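Local coordinates for putative uncharacterized protein TTHA1012 (Thermus thermophilus, PDB 2YZY) that is of unknown function but adopts a LolA-like fold and may carry lipid or lipoprotein, as its outer-membrane lipoprotein carrier relatives do, at residues A[8-11]-A[12-16]; A[69-72]-A[73-76]; A[162-165]-A[166-170]; A[183-186]-A[187-191]. All blocks are in the same frame, centred on the assembly; numbering follows the deposited sequence.

Contact 1. Residues A[8-11]-A[12-16]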
loop_
_atom_site.group_PDB
_atom_site.type_symbol
_atom_site.label_atom_id
_atom_site.label_comp_id
_atom_site.label_asym_id
_atom_site.label_seq_id
_atom_site.Cartn_x
_atom_site.Cartn_y
_atom_site.Cartn_z
ATOM N N ALA A 8 15.016 -6.064 11.632
ATOM C CA ALA A 8 14.013 -5.553 10.710
ATOM C C ALA A 8 13.239 -6.728 10.126
ATOM O O ALA A 8 12.016 -6.682 9.996
ATOM C CB ALA A 8 14.679 -4.756 9.595
ATOM N N GLN A 9 13.962 -7.787 9.778
ATOM C CA GLN A 9 13.341 -8.974 9.207
ATOM C C GLN A 9 12.342 -9.581 10.184
ATOM O O GLN A 9 11.254 -10.001 9.791
ATOM C CB GLN A 9 14.409 -10.010 8.849
ATOM C CG GLN A 9 13.863 -11.237 8.139
ATOM C CD GLN A 9 13.088 -10.880 6.885
ATOM O OE1 GLN A 9 13.621 -10.254 5.968
ATOM N NE2 GLN A 9 11.821 -11.275 6.840
ATOM N N GLU A 10 12.713 -9.621 11.461
ATOM C CA GLU A 10 11.840 -10.173 12.490
ATOM C C GLU A 10 10.539 -9.386 12.572
ATOM O O GLU A 10 9.458 -9.959 12.712
ATOM C CB GLU A 10 12.534 -10.141 13.853
ATOM C CG GLU A 10 11.630 -10.557 15.003
ATOM C CD GLU A 10 12.320 -10.477 16.350
ATOM O OE1 GLU A 10 12.806 -9.384 16.709
ATOM O OE2 GLU A 10 12.374 -11.509 17.052
ATOM N N ILE A 11 10.655 -8.065 12.496
ATOM C CA ILE A 11 9.492 -7.192 12.563
ATOM C C ILE A 11 8.588 -7.405 11.356
ATOM O O ILE A 11 7.369 -7.521 11.494
ATOM C CB ILE A 11 9.927 -5.713 12.633
ATOM C CG1 ILE A 11 10.678 -5.468 13.944
ATOM C CG2 ILE A 11 8.717 -4.800 12.518
ATOM C CD1 ILE A 11 11.252 -4.078 14.079
ATOM N N LEU A 12 9.189 -7.461 10.172
ATOM C CA LEU A 12 8.423 -7.671 8.953
ATOM C C LEU A 12 7.708 -9.015 9.020
ATOM O O LEU A 12 6.572 -9.141 8.567
ATOM C CB LEU A 12 9.340 -7.620 7.728
ATOM C CG LEU A 12 10.007 -6.270 7.446
ATOM C CD1 LEU A 12 10.853 -6.373 6.184
ATOM C CD2 LEU A 12 8.943 -5.194 7.286
ATOM N N ASP A 13 8.372 -10.017 9.593
ATOM C CA ASP A 13 7.770 -11.340 9.718
ATOM C C ASP A 13 6.543 -11.280 10.620
ATOM O O ASP A 13 5.538 -11.936 10.352
ATOM C CB ASP A 13 8.777 -12.350 10.284
ATOM C CG ASP A 13 9.958 -12.579 9.358
ATOM O OD1 ASP A 13 9.738 -12.735 8.139
ATOM O OD2 ASP A 13 11.107 -12.616 9.851
ATOM N N ARG A 14 6.629 -10.493 11.688
ATOM C CA ARG A 14 5.517 -10.339 12.620
ATOM C C ARG A 14 4.332 -9.684 11.917
ATOM O O ARG A 14 3.178 -10.051 12.142
ATOM C CB ARG A 14 5.934 -9.481 13.817
ATOM C CG ARG A 14 6.970 -10.125 14.727
ATOM C CD ARG A 14 7.349 -9.189 15.868
ATOM N NE ARG A 14 8.295 -9.803 16.796
ATOM C CZ ARG A 14 8.023 -10.866 17.547
ATOM N NH1 ARG A 14 6.828 -11.438 17.487
ATOM N NH2 ARG A 14 8.948 -11.360 18.358
ATOM N N VAL A 15 4.629 -8.707 11.066
ATOM C CA VAL A 15 3.593 -8.003 10.324
ATOM C C VAL A 15 2.868 -8.964 9.389
ATOM O O VAL A 15 1.640 -9.007 9.364
ATOM C CB VAL A 15 4.192 -6.851 9.485
ATOM C CG1 VAL A 15 3.121 -6.247 8.580
ATOM C CG2 VAL A 15 4.761 -5.782 10.409
ATOM N N GLU A 16 3.637 -9.738 8.629
ATOM C CA GLU A 16 3.067 -10.689 7.683
ATOM C C GLU A 16 2.119 -11.660 8.374
ATOM O O GLU A 16 1.019 -11.923 7.884
ATOM C CB GLU A 16 4.181 -11.462 6.975
ATOM C CG GLU A 16 3.685 -12.368 5.858
ATOM C CD GLU A 16 4.813 -12.900 4.995
ATOM O OE1 GLU A 16 5.666 -13.649 5.517
ATOM O OE2 GLU A 16 4.850 -12.563 3.792
#
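Leu12 and Ala8 open a series of i to i+4 contacts in the N-terminal alpha-helix 7-18. Leu12 N donates to Ala8 O at 2.9 Å, and Leu12 CG rests 3.3 Å from the same Ala8 O; both side chains reach Leu133 on strand 128-136. Asp13 comes next, its N bonded to Gln9 O. With Asp13 CG beside the backbone N (chi1 -64°), the carboxylate folds back toward the preceding turn, where the bent Gln9 side chain brings its amide to meet it. Gln9 NE2 donates to Asp13 OD1 at 2.9 Å. That oxygen lies in the amide plane, yet NE2 approaches from above the carboxylate plane, and the two groups are turned 40° apart; a second bond, from Gln9 NE2 to Asp13 OD2 at 3.4 Å, is weak. Arg14 N bonds to Glu10 O, and the two side chains run alongside each other, pointing the same way, to a long salt bridge of 3.7 Å between Glu10 OE2 and Arg14 NH2. Val15 then returns to the apolar side, sharing Ile150 of strand 145-151 with Ile11. Its N bonds to Ile11 O at 3.0 Å, while Val15 CG2 lies 3.3 Å from that same Ile11 O.

Contact 2. Residues A[69-72]-A[73-76]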
loop_
_atom_site.group_PDB
_atom_site.type_symbol
_atom_site.label_atom_id
_atom_site.label_comp_id
_atom_site.label_asym_id
_atom_site.label_seq_id
_atom_site.Cartn_x
_atom_site.Cartn_y
_atom_site.Cartn_z
ATOM N N VAL A 69 -6.422 -4.219 -9.199
ATOM C CA VAL A 69 -6.698 -5.503 -8.574
ATOM C C VAL A 69 -5.467 -6.363 -8.820
ATOM O O VAL A 69 -5.016 -6.503 -9.957
ATOM C CB VAL A 69 -7.931 -6.197 -9.183
ATOM C CG1 VAL A 69 -8.130 -7.566 -8.526
ATOM C CG2 VAL A 69 -9.164 -5.341 -8.964
ATOM N N ILE A 70 -4.908 -6.914 -7.751
ATOM C CA ILE A 70 -3.725 -7.748 -7.889
ATOM C C ILE A 70 -4.017 -9.172 -7.446
ATOM O O ILE A 70 -4.629 -9.401 -6.402
ATOM C CB ILE A 70 -2.545 -7.195 -7.059
ATOM C CG1 ILE A 70 -2.233 -5.761 -7.492
ATOM C CG2 ILE A 70 -1.310 -8.073 -7.255
ATOM C CD1 ILE A 70 -1.213 -5.065 -6.624
ATOM N N THR A 71 -3.596 -10.124 -8.266
ATOM C CA THR A 71 -3.773 -11.536 -7.963
ATOM C C THR A 71 -2.400 -12.169 -8.132
ATOM O O THR A 71 -1.452 -11.498 -8.538
ATOM C CB THR A 71 -4.760 -12.213 -8.933
ATOM O OG1 THR A 71 -4.220 -12.193 -10.261
ATOM C CG2 THR A 71 -6.096 -11.485 -8.926
ATOM N N GLU A 72 -2.283 -13.453 -7.814
ATOM C CA GLU A 72 -1.001 -14.124 -7.959
ATOM C C GLU A 72 -0.660 -14.234 -9.440
ATOM O O GLU A 72 0.509 -14.196 -9.825
ATOM C CB GLU A 72 -1.049 -15.526 -7.346
ATOM C CG GLU A 72 -1.966 -16.495 -8.080
ATOM C CD GLU A 72 -1.747 -17.935 -7.659
ATOM O OE1 GLU A 72 -2.449 -18.825 -8.188
ATOM O OE2 GLU A 72 -0.871 -18.181 -6.803
ATOM N N LYS A 73 -1.695 -14.354 -10.267
ATOM C CA LYS A 73 -1.522 -14.503 -11.706
ATOM C C LYS A 73 -1.395 -13.205 -12.497
ATOM O O LYS A 73 -0.484 -13.062 -13.311
ATOM C CB LYS A 73 -2.675 -15.329 -12.283
ATOM C CG LYS A 73 -2.577 -15.572 -13.780
ATOM C CD LYS A 73 -3.767 -16.367 -14.291
ATOM C CE LYS A 73 -3.657 -16.619 -15.785
ATOM N NZ LYS A 73 -3.558 -15.346 -16.554
ATOM N N GLU A 74 -2.299 -12.257 -12.270
ATOM C CA GLU A 74 -2.229 -11.016 -13.029
ATOM C C GLU A 74 -2.657 -9.764 -12.281
ATOM O O GLU A 74 -3.130 -9.824 -11.146
ATOM C CB GLU A 74 -3.054 -11.157 -14.311
ATOM C CG GLU A 74 -4.553 -11.216 -14.098
ATOM C CD GLU A 74 -5.271 -11.924 -15.231
ATOM O OE1 GLU A 74 -4.868 -11.751 -16.402
ATOM O OE2 GLU A 74 -6.247 -12.650 -14.952
ATOM N N VAL A 75 -2.477 -8.628 -12.944
ATOM C CA VAL A 75 -2.820 -7.331 -12.384
ATOM C C VAL A 75 -3.813 -6.606 -13.283
ATOM O O VAL A 75 -3.642 -6.568 -14.499
ATOM C CB VAL A 75 -1.558 -6.448 -12.237
ATOM C CG1 VAL A 75 -1.946 -5.043 -11.797
ATOM C CG2 VAL A 75 -0.601 -7.074 -11.234
ATOM N N TRP A 76 -4.854 -6.043 -12.679
ATOM C CA TRP A 76 -5.847 -5.285 -13.425
ATOM C C TRP A 76 -5.723 -3.825 -13.027
ATOM O O TRP A 76 -5.680 -3.503 -11.841
ATOM C CB TRP A 76 -7.279 -5.712 -13.082
ATOM C CG TRP A 76 -7.678 -7.104 -13.446
ATOM C CD1 TRP A 76 -6.998 -7.982 -14.239
ATOM C CD2 TRP A 76 -8.879 -7.772 -13.043
ATOM N NE1 TRP A 76 -7.704 -9.160 -14.355
ATOM C CE2 TRP A 76 -8.862 -9.057 -13.629
ATOM C CE3 TRP A 76 -9.969 -7.408 -12.241
ATOM C CZ2 TRP A 76 -9.895 -9.983 -13.438
ATOM C CZ3 TRP A 76 -10.998 -8.330 -12.050
ATOM C CH2 TRP A 76 -10.951 -9.603 -12.648
#
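Val69 and Trp76 form an antiparallel hydrogen-bonded pair in the beta hairpin of strands 67-70 and 75-79, close to the loop that reverses the chain. Val69 N to Trp76 O and Trp76 N to Val69 O are both 2.8 Å. On the face carrying these two residues the side chains run alongside each other, with Val69 CB 3.9 Å from Trp76 CE3; the indole continues onto Leu85 and Ile87 of strand 84-88. Ile70 and Val75, the next pair, are non-hydrogen-bonded and put their methyls on the other face, CG2 to CG2 at 4.2 Å. Thr71 closes the loop. Its N donates to Glu74 O at 2.9 Å, and its hydroxyl OG1, set between the backbone N and the carbonyl carbon (chi1 64°), donates to the same Glu74 O at 2.8 Å. Lys73 N adds a weak bond to Thr71 OG1. One carbonyl therefore takes two donors from a single residue, the N-H nearly in line with the C=O and the hydroxyl from well off that line at 119°. This double grip ties the backbone and side chain of Thr71 together to Glu74, just before the returning strand, fixing the hydroxyl within the loop.

Contact 3. Residues A[162-165]-A[166-170]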
loop_
_atom_site.group_PDB
_atom_site.type_symbol
_atom_site.label_atom_id
_atom_site.label_comp_id
_atom_site.label_asym_id
_atom_site.label_seq_id
_atom_site.Cartn_x
_atom_site.Cartn_y
_atom_site.Cartn_z
ATOM N N PHE A 162 9.802 8.117 1.337
ATOM C CA PHE A 162 10.868 7.932 0.356
ATOM C C PHE A 162 11.648 9.232 0.208
ATOM O O PHE A 162 11.064 10.296 0.001
ATOM C CB PHE A 162 10.257 7.507 -0.981
ATOM C CG PHE A 162 9.550 6.185 -0.918
ATOM C CD1 PHE A 162 10.251 4.996 -1.097
ATOM C CD2 PHE A 162 8.192 6.125 -0.617
ATOM C CE1 PHE A 162 9.613 3.764 -0.971
ATOM C CE2 PHE A 162 7.542 4.897 -0.489
ATOM C CZ PHE A 162 8.256 3.714 -0.666
ATOM N N LEU A 163 12.971 9.136 0.314
ATOM C CA LEU A 163 13.843 10.305 0.238
ATOM C C LEU A 163 14.835 10.251 -0.920
ATOM O O LEU A 163 15.255 9.174 -1.334
ATOM C CB LEU A 163 14.640 10.426 1.538
ATOM C CG LEU A 163 13.882 10.286 2.861
ATOM C CD1 LEU A 163 14.881 10.200 4.005
ATOM C CD2 LEU A 163 12.939 11.457 3.047
ATOM N N ASP A 164 15.219 11.418 -1.430
ATOM C CA ASP A 164 16.199 11.456 -2.509
ATOM C C ASP A 164 17.589 11.563 -1.886
ATOM O O ASP A 164 17.741 11.428 -0.670
ATOM C CB ASP A 164 15.940 12.630 -3.471
ATOM C CG ASP A 164 16.195 13.992 -2.844
ATOM O OD1 ASP A 164 16.803 14.069 -1.756
ATOM O OD2 ASP A 164 15.795 15.002 -3.463
ATOM N N GLU A 165 18.596 11.808 -2.719
ATOM C CA GLU A 165 19.981 11.917 -2.263
ATOM C C GLU A 165 20.227 12.975 -1.187
ATOM O O GLU A 165 21.049 12.772 -0.289
ATOM C CB GLU A 165 20.897 12.203 -3.457
ATOM C CG GLU A 165 20.848 11.157 -4.562
ATOM C CD GLU A 165 21.317 9.791 -4.098
ATOM O OE1 GLU A 165 22.440 9.697 -3.558
ATOM O OE2 GLU A 165 20.567 8.810 -4.279
ATOM N N LYS A 166 19.529 14.102 -1.284
ATOM C CA LYS A 166 19.696 15.195 -0.326
ATOM C C LYS A 166 18.834 15.041 0.924
ATOM O O LYS A 166 18.913 15.856 1.844
ATOM C CB LYS A 166 19.371 16.533 -0.998
ATOM C CG LYS A 166 20.263 16.881 -2.182
ATOM C CD LYS A 166 21.710 17.069 -1.755
ATOM C CE LYS A 166 22.583 17.482 -2.931
ATOM N NZ LYS A 166 24.006 17.656 -2.529
ATOM N N GLY A 167 18.014 13.996 0.959
ATOM C CA GLY A 167 17.150 13.784 2.104
ATOM C C GLY A 167 15.787 14.419 1.901
ATOM O O GLY A 167 14.972 14.475 2.822
ATOM N N LYS A 168 15.544 14.906 0.687
ATOM C CA LYS A 168 14.273 15.539 0.347
ATOM C C LYS A 168 13.186 14.479 0.195
ATOM O O LYS A 168 13.404 13.434 -0.415
ATOM C CB LYS A 168 14.407 16.324 -0.963
ATOM C CG LYS A 168 13.111 16.956 -1.448
ATOM C CD LYS A 168 13.257 17.487 -2.867
ATOM C CE LYS A 168 11.928 17.988 -3.412
ATOM N NZ LYS A 168 12.033 18.394 -4.842
ATOM N N VAL A 169 12.013 14.755 0.755
ATOM C CA VAL A 169 10.902 13.819 0.675
ATOM C C VAL A 169 10.290 13.792 -0.722
ATOM O O VAL A 169 9.876 14.822 -1.254
ATOM C CB VAL A 169 9.798 14.179 1.692
ATOM C CG1 VAL A 169 8.581 13.289 1.480
ATOM C CG2 VAL A 169 10.329 14.015 3.107
ATOM N N LEU A 170 10.246 12.603 -1.309
ATOM C CA LEU A 170 9.674 12.411 -2.636
ATOM C C LEU A 170 8.231 11.950 -2.482
ATOM O O LEU A 170 7.361 12.303 -3.279
ATOM C CB LEU A 170 10.475 11.363 -3.407
ATOM C CG LEU A 170 11.918 11.750 -3.739
ATOM C CD1 LEU A 170 12.669 10.544 -4.280
ATOM C CD2 LEU A 170 11.918 12.888 -4.750
#
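The Asp164 carboxylate lies against Lys168, whose backbone N donates to Asp164 OD1 at 2.9 Å from above the carboxylate plane, 52° out of it. At the other oxygen, Lys168 CB comes to 3.2 Å from Asp164 OD2, and the extended lysine chain passes that oxygen with CD also close. Lys166 N makes a further, weak bond to OD1. The carboxylate reaches these donors because Asp164 CG stands between its own backbone N and carbonyl carbon (chi1 68°), which turns the group in over the loop. The loop is a type I beta turn from Asp164 to Gly167, closed by Gly167 N to Asp164 O at 3.1 Å; Gly167, its last residue, has a positive phi of 93°, a backbone shape at which a CB would press on the preceding carbonyl. Asp164 N in turn donates to Lys168 O at 2.9 Å, completing a type I turn with a G1 beta bulge. Beyond the turn, Leu163 and Val169 form a non-hydrogen-bonded antiparallel pair, their side chains crossing with Leu163 CD2 3.7 Å from Val169 CG2. Leu170 N then bonds to Phe162 O at 2.8 Å. The loop thus joins strands 156-163 and 169-180 of the hairpin, and Phe162 sets its ring edge-to-face with Phe143 and touches Met146 of strand 145-151, while Leu163 bonds through its backbone to Ala144 and Ala145.

Contact 4. Residues A[183-186]-A[187-191]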
loop_
_atom_site.group_PDB
_atom_site.type_symbol
_atom_site.label_atom_id
_atom_site.label_comp_id
_atom_site.label_asym_id
_atom_site.label_seq_id
_atom_site.Cartn_x
_atom_site.Cartn_y
_atom_site.Cartn_z
ATOM N N LEU A 183 -13.804 -10.125 3.587
ATOM C CA LEU A 183 -13.947 -9.722 2.196
ATOM C C LEU A 183 -14.078 -10.958 1.334
ATOM O O LEU A 183 -13.647 -12.047 1.728
ATOM C CB LEU A 183 -12.721 -8.914 1.761
ATOM C CG LEU A 183 -12.455 -7.627 2.540
ATOM C CD1 LEU A 183 -11.026 -7.152 2.286
ATOM C CD2 LEU A 183 -13.465 -6.556 2.132
ATOM N N THR A 184 -14.662 -10.789 0.154
ATOM C CA THR A 184 -14.849 -11.903 -0.762
ATOM C C THR A 184 -14.295 -11.589 -2.143
ATOM O O THR A 184 -14.051 -10.430 -2.485
ATOM C CB THR A 184 -16.334 -12.244 -0.928
ATOM O OG1 THR A 184 -17.002 -11.151 -1.576
ATOM C CG2 THR A 184 -16.979 -12.508 0.428
ATOM N N GLU A 185 -14.106 -12.629 -2.947
ATOM C CA GLU A 185 -13.601 -12.436 -4.294
ATOM C C GLU A 185 -14.614 -11.650 -5.125
ATOM O O GLU A 185 -14.236 -10.851 -5.978
ATOM C CB GLU A 185 -13.302 -13.787 -4.961
ATOM C CG GLU A 185 -14.489 -14.726 -5.082
ATOM C CD GLU A 185 -14.155 -15.967 -5.892
ATOM O OE1 GLU A 185 -13.169 -16.653 -5.549
ATOM O OE2 GLU A 185 -14.878 -16.258 -6.871
ATOM N N ALA A 186 -15.903 -11.863 -4.869
ATOM C CA ALA A 186 -16.939 -11.151 -5.610
ATOM C C ALA A 186 -16.776 -9.650 -5.406
ATOM O O ALA A 186 -16.999 -8.856 -6.322
ATOM C CB ALA A 186 -18.326 -11.597 -5.149
ATOM N N GLN A 187 -16.390 -9.260 -4.197
ATOM C CA GLN A 187 -16.194 -7.845 -3.910
ATOM C C GLN A 187 -14.913 -7.317 -4.546
ATOM O O GLN A 187 -14.941 -6.347 -5.301
ATOM C CB GLN A 187 -16.117 -7.600 -2.398
ATOM C CG GLN A 187 -17.404 -7.851 -1.638
ATOM C CD GLN A 187 -17.200 -7.785 -0.135
ATOM O OE1 GLN A 187 -16.242 -8.349 0.397
ATOM N NE2 GLN A 187 -18.106 -7.107 0.557
ATOM N N LEU A 188 -13.790 -7.963 -4.252
ATOM C CA LEU A 188 -12.505 -7.489 -4.758
ATOM C C LEU A 188 -12.236 -7.648 -6.249
ATOM O O LEU A 188 -11.393 -6.935 -6.805
ATOM C CB LEU A 188 -11.372 -8.118 -3.941
ATOM C CG LEU A 188 -11.491 -7.902 -2.428
ATOM C CD1 LEU A 188 -10.198 -8.351 -1.761
ATOM C CD2 LEU A 188 -11.767 -6.437 -2.110
ATOM N N LYS A 189 -12.942 -8.564 -6.905
ATOM C CA LYS A 189 -12.746 -8.757 -8.338
ATOM C C LYS A 189 -13.839 -8.120 -9.188
ATOM O O LYS A 189 -13.958 -8.412 -10.380
ATOM C CB LYS A 189 -12.639 -10.248 -8.669
ATOM C CG LYS A 189 -11.355 -10.892 -8.173
ATOM C CD LYS A 189 -11.215 -12.323 -8.681
ATOM C CE LYS A 189 -12.343 -13.206 -8.177
ATOM N NZ LYS A 189 -12.223 -14.611 -8.664
ATOM N N ARG A 190 -14.644 -7.252 -8.584
ATOM C CA ARG A 190 -15.706 -6.592 -9.335
ATOM C C ARG A 190 -15.095 -5.587 -10.306
ATOM O O ARG A 190 -14.025 -5.030 -10.050
ATOM C CB ARG A 190 -16.679 -5.882 -8.387
ATOM C CG ARG A 190 -16.126 -4.644 -7.691
ATOM C CD ARG A 190 -17.143 -4.122 -6.684
ATOM N NE ARG A 190 -16.787 -2.805 -6.157
ATOM C CZ ARG A 190 -15.799 -2.574 -5.296
ATOM N NH1 ARG A 190 -15.051 -3.572 -4.842
ATOM N NH2 ARG A 190 -15.554 -1.329 -4.897
ATOM N N TYR A 191 -15.777 -5.363 -11.424
ATOM C CA TYR A 191 -15.302 -4.427 -12.437
ATOM C C TYR A 191 -16.473 -3.940 -13.286
ATOM O O TYR A 191 -17.510 -4.600 -13.364
ATOM C CB TYR A 191 -14.274 -5.119 -13.341
ATOM C CG TYR A 191 -14.862 -6.268 -14.129
ATOM C CD1 TYR A 191 -15.581 -6.039 -15.302
ATOM C CD2 TYR A 191 -14.757 -7.578 -13.667
ATOM C CE1 TYR A 191 -16.184 -7.088 -15.995
ATOM C CE2 TYR A 191 -15.358 -8.634 -14.352
ATOM C CZ TYR A 191 -16.069 -8.381 -15.513
ATOM O OH TYR A 191 -16.673 -9.420 -16.187
#
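Thr184 and Gln187 cross at a slant, each side chain bonding to the other's backbone N. Gln187 OE1 accepts from Thr184 N at 2.9 Å, with the donor tilted 23° from the plane of the amide carbonyl. In return, Thr184 OG1 accepts from Gln187 N at 3.3 Å; the hydroxyl oxygen lies between its own backbone N and carbonyl carbon (chi1 66°), which sets it beside the first turn of helix 185-188, and Gln187 CG packs against it. The Gln187 side chain crosses that of Leu183 at about a right angle, placing Gln187 OE1 3.7 Å from Leu183 CD2. On another side of the turn Glu185 and Lys189 cross obliquely. The lysine chain, bent at chi3 (-62°), swings its end back over the glutamate stem, with Lys189 CE 3.4 Å from Glu185 CB, and finishes in a long salt bridge of 3.6 Å from Lys189 NZ to Glu185 OE2. Lys189 N also bonds to Glu185 O, although Lys189 is already leaving helical geometry. Arg190 turns its guanidinium back to the helix end: Arg190 NH1 donates to Gln187 O at 2.8 Å, with the oxygen in the guanidinium plane, while NH2 makes a salt bridge to Glu56. Leu183 and Leu188 both lean on Tyr45, so the turn packs on strand 39-47. Reciprocal bonds between the N-cap residue Thr184 and Gln187, three positions on, define a capping box, here starting a helix of a single turn.

In the fold
Contacts 1 to 4 follow one another along the chain without overlap. Contact 1 lies on helix 7-18, which packs on strands 128-136 and 145-151; contacts 2 and 3 are the ends of two hairpins of the largely antiparallel strand array, on opposite sides of the chain's centre and about 30 Å apart between centres. Contact 4 is farthest from contact 3, about 37 Å between centres, although strand 169-180 leads toward helix 185-188. Contacts 2 and 4 alone touch: Trp76 CZ3 lies 3.4 Å from Lys189 O, and Val69 CG2 packs on Leu188 O. The end of helix 185-188 and the chain just after it thus pack against the hairpin of strands 67-70 and 75-79, while helix 7-18 covers other strands of the LolA-like fold.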